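Local coordinates for protein extracellular ligand-binding receptor (Rhodopseudomonas palustris, PDB 4F06) that binds p-hydroxybenzoate, an aromatic product of lignin breakdown, and probably delivers it as the solute-binding component of an ABC transporter, at residues K23-G28 with T282-A287; V100-A105 with V286-G291; V340-V345 with E356-K361. All blocks are in the same frame, centred on the assembly; numbering follows the deposited sequence.

Interaction 1: residues K23-G28 with T282-A287; sequences KNYKMG and TMTSVA
Gly28 and Ser285 bring their CA atoms within 4.2 Å of each other where segment 23-28 of helix 19-36 meets the first turn of helix 283-301, the two segment axes running 44° apart and 7.1 Å at their closest. Glycine suits this point because a side chain would collide with Ser285 O; its CA instead gives a CA-H...O contact to that carbonyl. One turn back, Asn24 reaches across to Thr282, just before helix 283-301. Its OD1 accepts from Thr282 N at 2.9 Å, the N-H lying above the amide plane rather than on a lone pair, while ND2 is tied to Leu20 O and Glu280 O, so both ends of the amide are held and its rotation is fixed. Thr282 is the N-cap: with chi1 67° its OG1 sits between the backbone N and the carbonyl carbon and accepts a weak bond from Thr284 N. Ser285 OG turns back to Thr282 O at 2.8 Å, a carbonyl that also receives Ser285 N. Thr284 packs its CB obliquely against Tyr25 CE1 at 3.6 Å, and its hydroxyl is bonded to Phe21 O. Small hydroxyl residues thus satisfy buried polar groups without pushing the helices apart. This is close helix packing built around a capped N terminus, next to Met283, which lines the p-hydroxybenzoate pocket of this periplasmic binding protein.

Interaction 2: residues V100-A105 with V286-G291; sequences VVMNAA and VAAYDG. With PHB (p-hydroxybenzoic acid), chain B; SO4 (sulfate ion), chain D.
Met102, present as selenomethionine, lies along segment 286-291 of helix 283-301 and makes the largest part of this contact. Its CB meets Ala287 CB at 4.1 Å, and CG passes Ala287 O at 3.8 Å. The chain beyond CG is extended (chi2 166°, chi3 169°), which carries SE to Ala288, 3.7 Å from its CA, and lets CE end 3.7 Å from Ala288 O and near Gly291 CA, one helical turn after Ala287. A long, unbranched side chain suits this path, since it can follow a helix surface made shallow by two alanines and a glycine. Beside the tip, Val100 CG1 also touches Gly291 CA, where any side chain would clash with Met102 CE. The Met102 carbonyl takes part too, its O 3.1 Å from the Ala287 methyl CB. Just beyond Met102 the loop turns to the ligand, and Ala105 N donates to O1' of p-hydroxybenzoic acid at 3.0 Å, while Asn103 ND2, held by Tyr80 O, lies near the ligand ring. Strand 99-101, whose Val100 and Val101 bond to strands 75-78 and 116-118, thereby packs its C-terminal end and the loop that follows against helix 283-301, with Tyr25 of helix 19-36 also touching Met102.

Interaction 3: residues V340-V345 with E356-K361; sequences VYLREV and ELETFK
A classic beta bulge interrupts the antiparallel hairpin of strands 336-348 and 351-363, where Leu357 and Glu358 both face Leu342. Leu342 O takes a nearly straight bond from Leu357 N at 2.8 Å and a weak one from Glu358 N, and Leu342 N donates to Glu358 O. Toward the other end the pairing is regular: Val340 and Phe360 exchange two backbone bonds, Val340 N to Phe360 O at 2.9 Å and Phe360 N to Val340 O at 2.8 Å. The extra residue shifts the register by one, so that Arg343 pairs with Glu356. On the face shared by Tyr341, Arg343, Glu356 and Thr359, the Glu356 carboxylate stacks over the Tyr341 ring, their planes 15° apart and OE2 3.4 Å from CD1. Thr359 OG1 meets the same ring at its edge, 3.4 Å from CD2. The hairpin joins a larger mixed sheet through strand 250-253, to which Tyr341 and Arg343 bond by their backbones. Arg343 bends at chi2 and chi3; its CG lies beside Glu356 CG, while a water links NH1 to OE2, bridging the two charged groups. Ser251 OG holds Arg343 NE and His259 ND1 binds Glu356 OE1, giving these polar groups further partners. Val340, Leu342 and Phe360 suit their face because they pack on helix 123-136, whereas Glu358, also on it, is exposed; there Leu342 CB approaches the Phe360 ring edge, 4.2 Å from CE2.

From the N terminus, helix 19-36 comes first, then the end of strand 99-101, and both wait for the same late element, helix 283-301. Interaction 1 closes the longest loop, with 253 residues between its segments; interaction 2, with 180, starts inside that span and ends on the same stretch of helix 283-301. They share Val286 and Ala287 and touch directly, Tyr25 packing on Asn103. Interaction 3 follows in series as a local hairpin with ten residues between its segments, its centre about 20 Å from the centres of the others. The first joins two helices, the second joins one of them to the sheet with strand 99-101, and the third lies in the other sheet, that of strands 250-253 and 336-348.

Interaction 1: residues K23-G28 with T282-A287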
ATOM      1  N   LYS A  23      12.767   4.019  -0.429  1.00  7.12           N
ATOM      2  CA  LYS A  23      13.544   4.341   0.770  1.00  7.27           C
ATOM      3  C   LYS A  23      12.799   3.838   2.019  1.00  7.36           C
ATOM      4  O   LYS A  23      13.431   3.342   2.953  1.00  7.83           O
ATOM      5  CB  LYS A  23      13.770   5.849   0.890  1.00  9.50           C
ATOM      6  CG  LYS A  23      14.618   6.299   2.073  1.00 14.23           C
ATOM      7  CD  LYS A  23      14.762   7.836   2.114  1.00 19.59           C
ATOM      8  CE  LYS A  23      15.624   8.353   3.248  1.00 24.31           C
ATOM      9  NZ  LYS A  23      15.767   9.825   3.091  1.00 33.30           N
ATOM     10  N   ASN A  24      11.475   3.969   2.030  1.00  6.90           N
ATOM     11  CA  ASN A  24      10.690   3.466   3.163  1.00  5.72           C
ATOM     12  C   ASN A  24      10.745   1.954   3.339  1.00  6.22           C
ATOM     13  O   ASN A  24      10.629   1.482   4.448  1.00  6.36           O
ATOM     14  CB  ASN A  24       9.243   3.928   3.077  1.00  6.85           C
ATOM     15  CG  ASN A  24       8.964   5.193   3.872  1.00  8.01           C
ATOM     16  OD1 ASN A  24       8.530   5.133   5.032  1.00  9.81           O
ATOM     17  ND2 ASN A  24       9.277   6.348   3.303  1.00  9.25           N
ATOM     18  N   TYR A  25      10.932   1.181   2.248  1.00  5.89           N
ATOM     19  CA  TYR A  25      11.153  -0.278   2.462  1.00  6.60           C
ATOM     20  C   TYR A  25      12.441  -0.465   3.287  1.00  7.33           C
ATOM     21  O   TYR A  25      12.450  -1.243   4.254  1.00  7.50           O
ATOM     22  CB  TYR A  25      11.370  -1.023   1.142  1.00  6.36           C
ATOM     23  CG  TYR A  25      10.166  -1.188   0.257  1.00  5.76           C
ATOM     24  CD1 TYR A  25       8.849  -1.137   0.723  1.00  6.27           C
ATOM     25  CD2 TYR A  25      10.388  -1.452  -1.122  1.00  6.46           C
ATOM     26  CE1 TYR A  25       7.791  -1.369  -0.153  1.00  6.70           C
ATOM     27  CE2 TYR A  25       9.332  -1.697  -1.976  1.00  7.60           C
ATOM     28  CZ  TYR A  25       8.042  -1.599  -1.498  1.00  7.19           C
ATOM     29  OH  TYR A  25       6.957  -1.846  -2.339  1.00  9.57           O
ATOM     30  N   LYS A  26      13.519   0.230   2.931  0.50  7.10           N
ATOM     31  CA  LYS A  26      14.777   0.162   3.672  0.50  7.56           C
ATOM     32  C   LYS A  26      14.594   0.657   5.100  0.50  8.15           C
ATOM     33  O   LYS A  26      15.132   0.044   6.045  0.50  8.76           O
ATOM     34  CB  LYS A  26      15.832   1.009   2.958  0.50  9.48           C
ATOM     35  CG  LYS A  26      17.214   0.854   3.576  0.50 12.25           C
ATOM     36  CD  LYS A  26      18.246   1.626   2.770  0.50 13.85           C
ATOM     37  CE  LYS A  26      18.607   0.896   1.482  0.50 14.56           C
ATOM     38  NZ  LYS A  26      19.738   1.503   0.760  0.50 17.20           N
HETATM   39  N   MSE A  27      13.839   1.755   5.277  1.00  6.98           N
HETATM   40  CA  MSE A  27      13.576   2.251   6.649  1.00  7.69           C
HETATM   41  C   MSE A  27      12.854   1.214   7.501  1.00  7.23           C
HETATM   42  O   MSE A  27      13.183   0.999   8.667  1.00  8.13           O
HETATM   43  CB  MSE A  27      12.745   3.528   6.581  1.00  8.65           C
HETATM   44  CG  MSE A  27      13.514   4.687   6.004  1.00 10.85           C
HETATM   45 SE   MSE A  27      12.409   6.149   5.406  0.75 14.77          SE
HETATM   46  CE  MSE A  27      11.242   6.312   6.733  1.00 16.26           C
ATOM     47  N   GLY A  28      11.839   0.588   6.938  1.00  6.41           N
ATOM     48  CA  GLY A  28      11.021  -0.400   7.688  1.00  7.00           C
ATOM     49  C   GLY A  28      11.841  -1.652   7.996  1.00  6.52           C
ATOM     50  O   GLY A  28      11.771  -2.172   9.132  1.00  7.31           O
ATOM     51  N   THR A 282       6.103   6.565   5.506  1.00  8.81           N
ATOM     52  CA  THR A 282       4.940   6.266   4.637  1.00 13.73           C
ATOM     53  C   THR A 282       4.461   4.812   4.948  1.00  8.51           C
ATOM     54  O   THR A 282       5.181   4.026   5.631  1.00  8.20           O
ATOM     55  CB  THR A 282       5.304   6.306   3.067  1.00 13.55           C
ATOM     56  OG1 THR A 282       6.217   5.208   2.784  1.00 17.63           O
ATOM     57  CG2 THR A 282       5.971   7.560   2.642  1.00 15.24           C
HETATM   58  N   MSE A 283       3.338   4.444   4.340  1.00  7.94           N
HETATM   59  CA  MSE A 283       2.799   3.092   4.528  1.00  6.44           C
HETATM   60  C   MSE A 283       3.733   1.984   4.077  1.00  5.67           C
HETATM   61  O   MSE A 283       3.652   0.865   4.625  1.00  5.96           O
HETATM   62  CB  MSE A 283       1.454   2.986   3.763  1.00  7.36           C
HETATM   63  CG  MSE A 283       1.560   2.797   2.239  1.00  7.22           C
HETATM   64 SE   MSE A 283       2.393   4.296   1.268  0.75  9.39          SE
HETATM   65  CE  MSE A 283       1.824   3.803  -0.510  1.00  8.75           C
ATOM     66  N   THR A 284       4.626   2.214   3.107  1.00  5.84           N
ATOM     67  CA  THR A 284       5.504   1.117   2.663  1.00  5.99           C
ATOM     68  C   THR A 284       6.482   0.695   3.773  1.00  6.23           C
ATOM     69  O   THR A 284       6.954  -0.437   3.756  1.00  6.53           O
ATOM     70  CB  THR A 284       6.233   1.464   1.380  1.00  5.90           C
ATOM     71  OG1 THR A 284       6.923   2.715   1.518  1.00  7.77           O
ATOM     72  CG2 THR A 284       5.258   1.555   0.191  1.00  8.03           C
ATOM     73  N   SER A 285       6.773   1.571   4.744  1.00  5.44           N
ATOM     74  CA  SER A 285       7.629   1.156   5.864  1.00  5.98           C
ATOM     75  C   SER A 285       7.005   0.080   6.739  1.00  5.33           C
ATOM     76  O   SER A 285       7.706  -0.835   7.150  1.00  5.78           O
ATOM     77  CB  SER A 285       8.095   2.361   6.715  1.00  7.61           C
ATOM     78  OG  SER A 285       7.015   2.905   7.431  1.00  8.42           O
ATOM     79  N   VAL A 286       5.694   0.198   7.012  1.00  5.32           N
ATOM     80  CA  VAL A 286       5.082  -0.793   7.871  1.00  5.83           C
ATOM     81  C   VAL A 286       4.932  -2.113   7.105  1.00  5.95           C
ATOM     82  O   VAL A 286       5.081  -3.202   7.672  1.00  5.63           O
ATOM     83  CB  VAL A 286       3.778  -0.294   8.506  1.00  6.70           C
ATOM     84  CG1 VAL A 286       2.579  -0.250   7.547  1.00  8.66           C
ATOM     85  CG2 VAL A 286       3.430  -1.199   9.725  1.00  8.41           C
ATOM     86  N   ALA A 287       4.652  -2.026   5.802  1.00  5.75           N
ATOM     87  CA  ALA A 287       4.554  -3.274   5.003  1.00  5.22           C
ATOM     88  C   ALA A 287       5.921  -3.959   4.992  1.00  5.41           C
ATOM     89  O   ALA A 287       5.981  -5.188   4.987  1.00  6.03           O
ATOM     90  CB  ALA A 287       4.098  -2.957   3.597  1.00  6.28           C
TER

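Interaction 2: residues V100-A105 with V286-G291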
ATOM      1  N   VAL A 100       7.515 -11.610  -1.007  1.00  6.17           N
ATOM      2  CA  VAL A 100       6.691 -10.876  -0.049  1.00  6.21           C
ATOM      3  C   VAL A 100       6.394  -9.495  -0.623  1.00  6.00           C
ATOM      4  O   VAL A 100       7.272  -8.637  -0.725  1.00  7.01           O
ATOM      5  CB  VAL A 100       7.445 -10.741   1.292  1.00  7.99           C
ATOM      6  CG1 VAL A 100       6.531 -10.025   2.285  1.00  9.74           C
ATOM      7  CG2 VAL A 100       7.824 -12.127   1.831  1.00  9.24           C
ATOM      8  N   VAL A 101       5.165  -9.316  -1.091  1.00  5.52           N
ATOM      9  CA  VAL A 101       4.776  -8.075  -1.735  1.00  5.40           C
ATOM     10  C   VAL A 101       4.524  -7.040  -0.643  1.00  5.47           C
ATOM     11  O   VAL A 101       3.693  -7.249   0.255  1.00  6.16           O
ATOM     12  CB  VAL A 101       3.523  -8.268  -2.629  1.00  5.43           C
ATOM     13  CG1 VAL A 101       2.980  -6.951  -3.157  1.00  7.17           C
ATOM     14  CG2 VAL A 101       3.881  -9.193  -3.785  1.00  7.47           C
HETATM   15  N   MSE A 102       5.217  -5.897  -0.758  1.00  5.46           N
HETATM   16  CA  MSE A 102       5.172  -4.863   0.252  1.00  5.72           C
HETATM   17  C   MSE A 102       4.475  -3.600  -0.213  1.00  5.56           C
HETATM   18  O   MSE A 102       4.473  -2.596   0.506  1.00  6.03           O
HETATM   19  CB  MSE A 102       6.559  -4.543   0.753  1.00  6.09           C
HETATM   20  CG  MSE A 102       7.266  -5.678   1.474  1.00  7.78           C
HETATM   21 SE   MSE A 102       9.179  -5.308   1.682  1.00 10.69          SE
HETATM   22  CE  MSE A 102       9.638  -6.734   2.912  1.00  9.29           C
ATOM     23  N   ASN A 103       3.881  -3.614  -1.401  1.00  5.57           N
ATOM     24  CA  ASN A 103       2.976  -2.526  -1.772  1.00  5.97           C
ATOM     25  C   ASN A 103       1.932  -2.968  -2.799  1.00  5.52           C
ATOM     26  O   ASN A 103       0.716  -2.917  -2.514  1.00  6.06           O
ATOM     27  CB  ASN A 103       3.680  -1.251  -2.283  1.00  5.46           C
ATOM     28  CG  ASN A 103       2.704  -0.111  -2.392  1.00  4.63           C
ATOM     29  OD1 ASN A 103       2.268   0.434  -1.368  1.00  5.94           O
ATOM     30  ND2 ASN A 103       2.291   0.229  -3.613  1.00  5.90           N
ATOM     31  N   ALA A 104       2.378  -3.364  -4.004  1.00  5.17           N
ATOM     32  CA  ALA A 104       1.468  -3.562  -5.167  1.00  5.95           C
ATOM     33  C   ALA A 104       0.167  -4.200  -4.700  1.00  4.90           C
ATOM     34  O   ALA A 104       0.164  -5.297  -4.098  1.00  6.03           O
ATOM     35  CB  ALA A 104       2.165  -4.458  -6.152  1.00  6.87           C
ATOM     36  N   ALA A 105      -0.972  -3.570  -5.044  1.00  4.66           N
ATOM     37  CA  ALA A 105      -2.201  -3.717  -4.253  1.00  5.57           C
ATOM     38  C   ALA A 105      -3.355  -4.296  -5.098  1.00  5.52           C
ATOM     39  O   ALA A 105      -4.506  -4.341  -4.640  1.00  6.79           O
ATOM     40  CB  ALA A 105      -2.592  -2.365  -3.683  1.00  6.09           C
ATOM     41  N   VAL A 286       5.694   0.198   7.012  1.00  5.32           N
ATOM     42  CA  VAL A 286       5.082  -0.793   7.871  1.00  5.83           C
ATOM     43  C   VAL A 286       4.932  -2.113   7.105  1.00  5.95           C
ATOM     44  O   VAL A 286       5.081  -3.202   7.672  1.00  5.63           O
ATOM     45  CB  VAL A 286       3.778  -0.294   8.506  1.00  6.70           C
ATOM     46  CG1 VAL A 286       2.579  -0.250   7.547  1.00  8.66           C
ATOM     47  CG2 VAL A 286       3.430  -1.199   9.725  1.00  8.41           C
ATOM     48  N   ALA A 287       4.652  -2.026   5.802  1.00  5.75           N
ATOM     49  CA  ALA A 287       4.554  -3.274   5.003  1.00  5.22           C
ATOM     50  C   ALA A 287       5.921  -3.959   4.992  1.00  5.41           C
ATOM     51  O   ALA A 287       5.981  -5.188   4.987  1.00  6.03           O
ATOM     52  CB  ALA A 287       4.098  -2.957   3.597  1.00  6.28           C
ATOM     53  N   ALA A 288       6.994  -3.172   4.961  1.00  5.30           N
ATOM     54  CA  ALA A 288       8.349  -3.756   4.979  1.00  5.53           C
ATOM     55  C   ALA A 288       8.711  -4.346   6.341  1.00  5.26           C
ATOM     56  O   ALA A 288       9.333  -5.413   6.396  1.00  6.52           O
ATOM     57  CB  ALA A 288       9.379  -2.714   4.513  1.00  6.52           C
ATOM     58  N   TYR A 289       8.323  -3.656   7.411  1.00  5.06           N
ATOM     59  CA  TYR A 289       8.582  -4.155   8.761  1.00  6.30           C
ATOM     60  C   TYR A 289       7.870  -5.509   8.952  1.00  5.39           C
ATOM     61  O   TYR A 289       8.483  -6.487   9.417  1.00  6.52           O
ATOM     62  CB  TYR A 289       8.056  -3.106   9.746  1.00  6.03           C
ATOM     63  CG  TYR A 289       8.357  -3.374  11.215  1.00  5.91           C
ATOM     64  CD1 TYR A 289       9.584  -2.976  11.794  1.00  6.42           C
ATOM     65  CD2 TYR A 289       7.437  -4.036  12.021  1.00  7.76           C
ATOM     66  CE1 TYR A 289       9.858  -3.199  13.132  1.00  8.01           C
ATOM     67  CE2 TYR A 289       7.710  -4.261  13.368  1.00  7.89           C
ATOM     68  CZ  TYR A 289       8.926  -3.870  13.919  1.00  8.32           C
ATOM     69  OH  TYR A 289       9.244  -4.126  15.242  1.00 11.68           O
ATOM     70  N   ASP A 290       6.577  -5.577   8.610  1.00  5.27           N
ATOM     71  CA  ASP A 290       5.817  -6.817   8.708  1.00  5.63           C
ATOM     72  C   ASP A 290       6.318  -7.871   7.700  1.00  5.75           C
ATOM     73  O   ASP A 290       6.263  -9.085   7.982  1.00  6.58           O
ATOM     74  CB  ASP A 290       4.327  -6.553   8.573  1.00  6.64           C
ATOM     75  CG  ASP A 290       3.773  -5.864   9.816  1.00  7.17           C
ATOM     76  OD1 ASP A 290       4.113  -6.284  10.948  1.00  7.74           O
ATOM     77  OD2 ASP A 290       2.993  -4.917   9.655  1.00  8.12           O
ATOM     78  N   GLY A 291       6.770  -7.438   6.508  1.00  5.89           N
ATOM     79  CA  GLY A 291       7.299  -8.391   5.550  1.00  6.66           C
ATOM     80  C   GLY A 291       8.595  -9.010   6.073  1.00  6.63           C
ATOM     81  O   GLY A 291       8.818 -10.233   5.894  1.00  6.94           O
TER
HETATM   82  C1' PHB B 401       0.112  -0.396  -7.347  1.00  5.03           C
HETATM   83  O1' PHB B 401      -0.434  -1.469  -7.053  1.00  5.40           O
HETATM   84  O2' PHB B 401       0.647  -0.185  -8.489  1.00  5.57           O
HETATM   85  C1  PHB B 401       0.082   0.704  -6.334  1.00  5.47           C
HETATM   86  C2  PHB B 401      -0.930   0.741  -5.356  1.00  5.23           C
HETATM   87  C3  PHB B 401      -0.990   1.777  -4.456  1.00  5.87           C
HETATM   88  C4  PHB B 401      -0.082   2.813  -4.522  1.00  5.78           C
HETATM   89  C5  PHB B 401       0.913   2.800  -5.478  1.00  6.07           C
HETATM   90  C6  PHB B 401       1.001   1.763  -6.399  1.00  6.13           C
HETATM   91  O4  PHB B 401      -0.129   3.876  -3.694  1.00  6.32           O
HETATM   92  S   SO4 D 403       7.530  -6.556  17.631  1.00 24.55           S
HETATM   93  O1  SO4 D 403       8.235  -6.299  16.378  1.00 19.52           O
HETATM   94  O2  SO4 D 403       8.440  -7.285  18.514  1.00 36.18           O
HETATM   95  O3  SO4 D 403       7.112  -5.288  18.236  1.00 35.98           O
HETATM   96  O4  SO4 D 403       6.403  -7.507  17.466  1.00 36.88           O

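Interaction 3: residues V340-V345 with E356-K361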
ATOM      1  N   VAL A 340      -9.272  -1.459   8.472  1.00  5.67           N
ATOM      2  CA  VAL A 340      -9.244  -0.282   7.595  1.00  5.86           C
ATOM      3  C   VAL A 340      -9.829   0.864   8.370  1.00  6.14           C
ATOM      4  O   VAL A 340     -10.884   0.694   9.016  1.00  7.25           O
ATOM      5  CB  VAL A 340     -10.029  -0.567   6.278  1.00  6.52           C
ATOM      6  CG1 VAL A 340     -10.115   0.698   5.419  1.00  7.97           C
ATOM      7  CG2 VAL A 340      -9.337  -1.700   5.505  1.00  6.96           C
ATOM      8  N   TYR A 341      -9.153   1.999   8.397  1.00  6.00           N
ATOM      9  CA  TYR A 341      -9.592   3.125   9.205  1.00  6.11           C
ATOM     10  C   TYR A 341     -10.113   4.238   8.284  1.00  5.99           C
ATOM     11  O   TYR A 341      -9.574   4.470   7.207  1.00  6.43           O
ATOM     12  CB  TYR A 341      -8.414   3.671  10.048  1.00  6.13           C
ATOM     13  CG  TYR A 341      -7.739   2.628  10.896  1.00  5.54           C
ATOM     14  CD1 TYR A 341      -6.657   1.863  10.403  1.00  6.28           C
ATOM     15  CD2 TYR A 341      -8.156   2.417  12.214  1.00  7.33           C
ATOM     16  CE1 TYR A 341      -6.045   0.902  11.166  1.00  6.12           C
ATOM     17  CE2 TYR A 341      -7.494   1.488  12.999  1.00  7.43           C
ATOM     18  CZ  TYR A 341      -6.445   0.729  12.495  1.00  6.27           C
ATOM     19  OH  TYR A 341      -5.830  -0.208  13.299  1.00  7.01           O
ATOM     20  N   LEU A 342     -11.129   4.943   8.760  1.00  6.74           N
ATOM     21  CA  LEU A 342     -11.511   6.232   8.175  1.00  7.16           C
ATOM     22  C   LEU A 342     -10.660   7.287   8.842  1.00  6.33           C
ATOM     23  O   LEU A 342     -10.614   7.334  10.085  1.00  7.44           O
ATOM     24  CB  LEU A 342     -13.003   6.516   8.403  1.00  8.23           C
ATOM     25  CG  LEU A 342     -13.408   7.950   7.969  1.00  9.10           C
ATOM     26  CD1 LEU A 342     -13.304   8.137   6.451  1.00  9.72           C
ATOM     27  CD2 LEU A 342     -14.803   8.252   8.495  1.00 11.29           C
ATOM     28  N   ARG A 343     -10.014   8.149   8.044  1.00  6.47           N
ATOM     29  CA  ARG A 343      -9.203   9.249   8.588  1.00  6.97           C
ATOM     30  C   ARG A 343      -9.657  10.549   7.965  1.00  7.07           C
ATOM     31  O   ARG A 343     -10.275  10.582   6.894  1.00  7.97           O
ATOM     32  CB  ARG A 343      -7.713   9.068   8.256  1.00  7.52           C
ATOM     33  CG  ARG A 343      -7.170   7.655   8.572  1.00  7.28           C
ATOM     34  CD  ARG A 343      -7.213   6.702   7.373  1.00  6.56           C
ATOM     35  NE  ARG A 343      -6.510   7.267   6.205  1.00  6.48           N
ATOM     36  CZ  ARG A 343      -5.180   7.312   6.077  1.00  6.10           C
ATOM     37  NH1 ARG A 343      -4.356   6.686   6.937  1.00  7.33           N
ATOM     38  NH2 ARG A 343      -4.652   8.020   5.078  1.00  7.58           N
ATOM     39  N   GLU A 344      -9.310  11.628   8.649  1.00  7.39           N
ATOM     40  CA  GLU A 344      -9.496  12.986   8.131  1.00  8.11           C
ATOM     41  C   GLU A 344      -8.181  13.737   8.293  1.00  7.34           C
ATOM     42  O   GLU A 344      -7.523  13.609   9.355  1.00  7.97           O
ATOM     43  CB  GLU A 344     -10.605  13.709   8.941  1.00 11.14           C
ATOM     44  CG  GLU A 344     -10.890  15.121   8.465  1.00 12.84           C
ATOM     45  CD  GLU A 344     -11.999  15.772   9.297  1.00 19.40           C
ATOM     46  OE1 GLU A 344     -12.777  15.047   9.905  1.00 26.95           O
ATOM     47  OE2 GLU A 344     -12.080  16.982   9.339  1.00 37.77           O
ATOM     48  N   VAL A 345      -7.799  14.545   7.311  1.00  7.29           N
ATOM     49  CA  VAL A 345      -6.589  15.374   7.498  1.00  7.87           C
ATOM     50  C   VAL A 345      -6.899  16.423   8.560  1.00  7.68           C
ATOM     51  O   VAL A 345      -7.909  17.147   8.422  1.00  9.31           O
ATOM     52  CB  VAL A 345      -6.179  16.047   6.169  1.00  7.94           C
ATOM     53  CG1 VAL A 345      -4.974  16.943   6.408  1.00  9.51           C
ATOM     54  CG2 VAL A 345      -5.840  14.980   5.082  1.00  8.41           C
ATOM     55  N   GLU A 356      -7.169   9.090  12.586  1.00  6.82           N
ATOM     56  CA  GLU A 356      -8.109   7.957  12.469  1.00  6.66           C
ATOM     57  C   GLU A 356      -9.332   8.234  13.328  1.00  7.10           C
ATOM     58  O   GLU A 356      -9.210   8.451  14.558  1.00  9.92           O
ATOM     59  CB  GLU A 356      -7.444   6.637  12.891  1.00  7.53           C
ATOM     60  CG  GLU A 356      -6.274   6.280  11.946  1.00  8.26           C
ATOM     61  CD  GLU A 356      -5.457   5.111  12.433  1.00  8.54           C
ATOM     62  OE1 GLU A 356      -5.407   4.879  13.677  1.00  9.18           O
ATOM     63  OE2 GLU A 356      -4.807   4.436  11.603  1.00  7.68           O
ATOM     64  N   LEU A 357     -10.503   8.209  12.696  1.00  6.77           N
ATOM     65  CA  LEU A 357     -11.775   8.577  13.347  1.00  7.50           C
ATOM     66  C   LEU A 357     -12.667   7.350  13.557  1.00  7.88           C
ATOM     67  O   LEU A 357     -13.558   7.377  14.395  1.00  9.51           O
ATOM     68  CB  LEU A 357     -12.565   9.556  12.463  1.00 10.15           C
ATOM     69  CG  LEU A 357     -11.880  10.848  12.100  1.00 13.86           C
ATOM     70  CD1 LEU A 357     -12.823  11.684  11.264  1.00 18.09           C
ATOM     71  CD2 LEU A 357     -11.450  11.616  13.334  1.00 18.30           C
ATOM     72  N   GLU A 358     -12.504   6.321  12.724  1.00  7.08           N
ATOM     73  CA  GLU A 358     -13.327   5.133  12.803  1.00  7.73           C
ATOM     74  C   GLU A 358     -12.526   3.953  12.342  1.00  6.71           C
ATOM     75  O   GLU A 358     -11.668   4.089  11.465  1.00  7.92           O
ATOM     76  CB  GLU A 358     -14.589   5.322  11.967  1.00  9.91           C
ATOM     77  CG  GLU A 358     -15.593   4.208  12.102  1.00 11.87           C
ATOM     78  CD  GLU A 358     -16.888   4.527  11.351  1.00 12.94           C
ATOM     79  OE1 GLU A 358     -16.917   5.470  10.523  1.00 15.75           O
ATOM     80  OE2 GLU A 358     -17.854   3.769  11.533  1.00 16.80           O
ATOM     81  N   THR A 359     -12.790   2.795  12.927  1.00  7.16           N
ATOM     82  CA  THR A 359     -12.134   1.532  12.552  1.00  7.20           C
ATOM     83  C   THR A 359     -13.154   0.562  11.956  1.00  6.99           C
ATOM     84  O   THR A 359     -14.254   0.432  12.499  1.00  8.02           O
ATOM     85  CB  THR A 359     -11.532   0.862  13.819  1.00  7.28           C
ATOM     86  OG1 THR A 359     -10.607   1.790  14.418  1.00  8.29           O
ATOM     87  CG2 THR A 359     -10.753  -0.402  13.462  1.00  9.59           C
ATOM     88  N   PHE A 360     -12.750  -0.115  10.873  1.00  6.58           N
ATOM     89  CA  PHE A 360     -13.535  -1.227  10.305  1.00  6.91           C
ATOM     90  C   PHE A 360     -12.622  -2.430  10.463  1.00  6.07           C
ATOM     91  O   PHE A 360     -11.672  -2.626   9.692  1.00  7.25           O
ATOM     92  CB  PHE A 360     -13.881  -0.940   8.832  1.00  7.50           C
ATOM     93  CG  PHE A 360     -14.679   0.311   8.661  1.00  8.83           C
ATOM     94  CD1 PHE A 360     -16.055   0.309   8.860  1.00 13.14           C
ATOM     95  CD2 PHE A 360     -14.084   1.509   8.361  1.00 10.09           C
ATOM     96  CE1 PHE A 360     -16.818   1.472   8.744  1.00 14.70           C
ATOM     97  CE2 PHE A 360     -14.829   2.687   8.255  1.00 12.03           C
ATOM     98  CZ  PHE A 360     -16.201   2.666   8.469  1.00 13.83           C
ATOM     99  N   LYS A 361     -12.882  -3.259  11.480  1.00  6.88           N
ATOM    100  CA  LYS A 361     -11.926  -4.297  11.816  1.00  7.63           C
ATOM    101  C   LYS A 361     -11.830  -5.453  10.829  1.00  7.21           C
ATOM    102  O   LYS A 361     -12.805  -5.822  10.206  1.00  8.00           O
ATOM    103  CB  LYS A 361     -12.227  -4.867  13.194  1.00  8.55           C
ATOM    104  CG  LYS A 361     -11.939  -3.905  14.339  1.00 10.38           C
ATOM    105  CD  LYS A 361     -12.389  -4.420  15.684  1.00 15.13           C
ATOM    106  CE  LYS A 361     -11.827  -5.759  15.981  1.00 20.62           C
ATOM    107  NZ  LYS A 361     -10.536  -5.490  16.659  1.00 39.01           N
TER
HETATM  108  O   HOH W   1      -5.114   4.562   8.835  1.00  7.45           O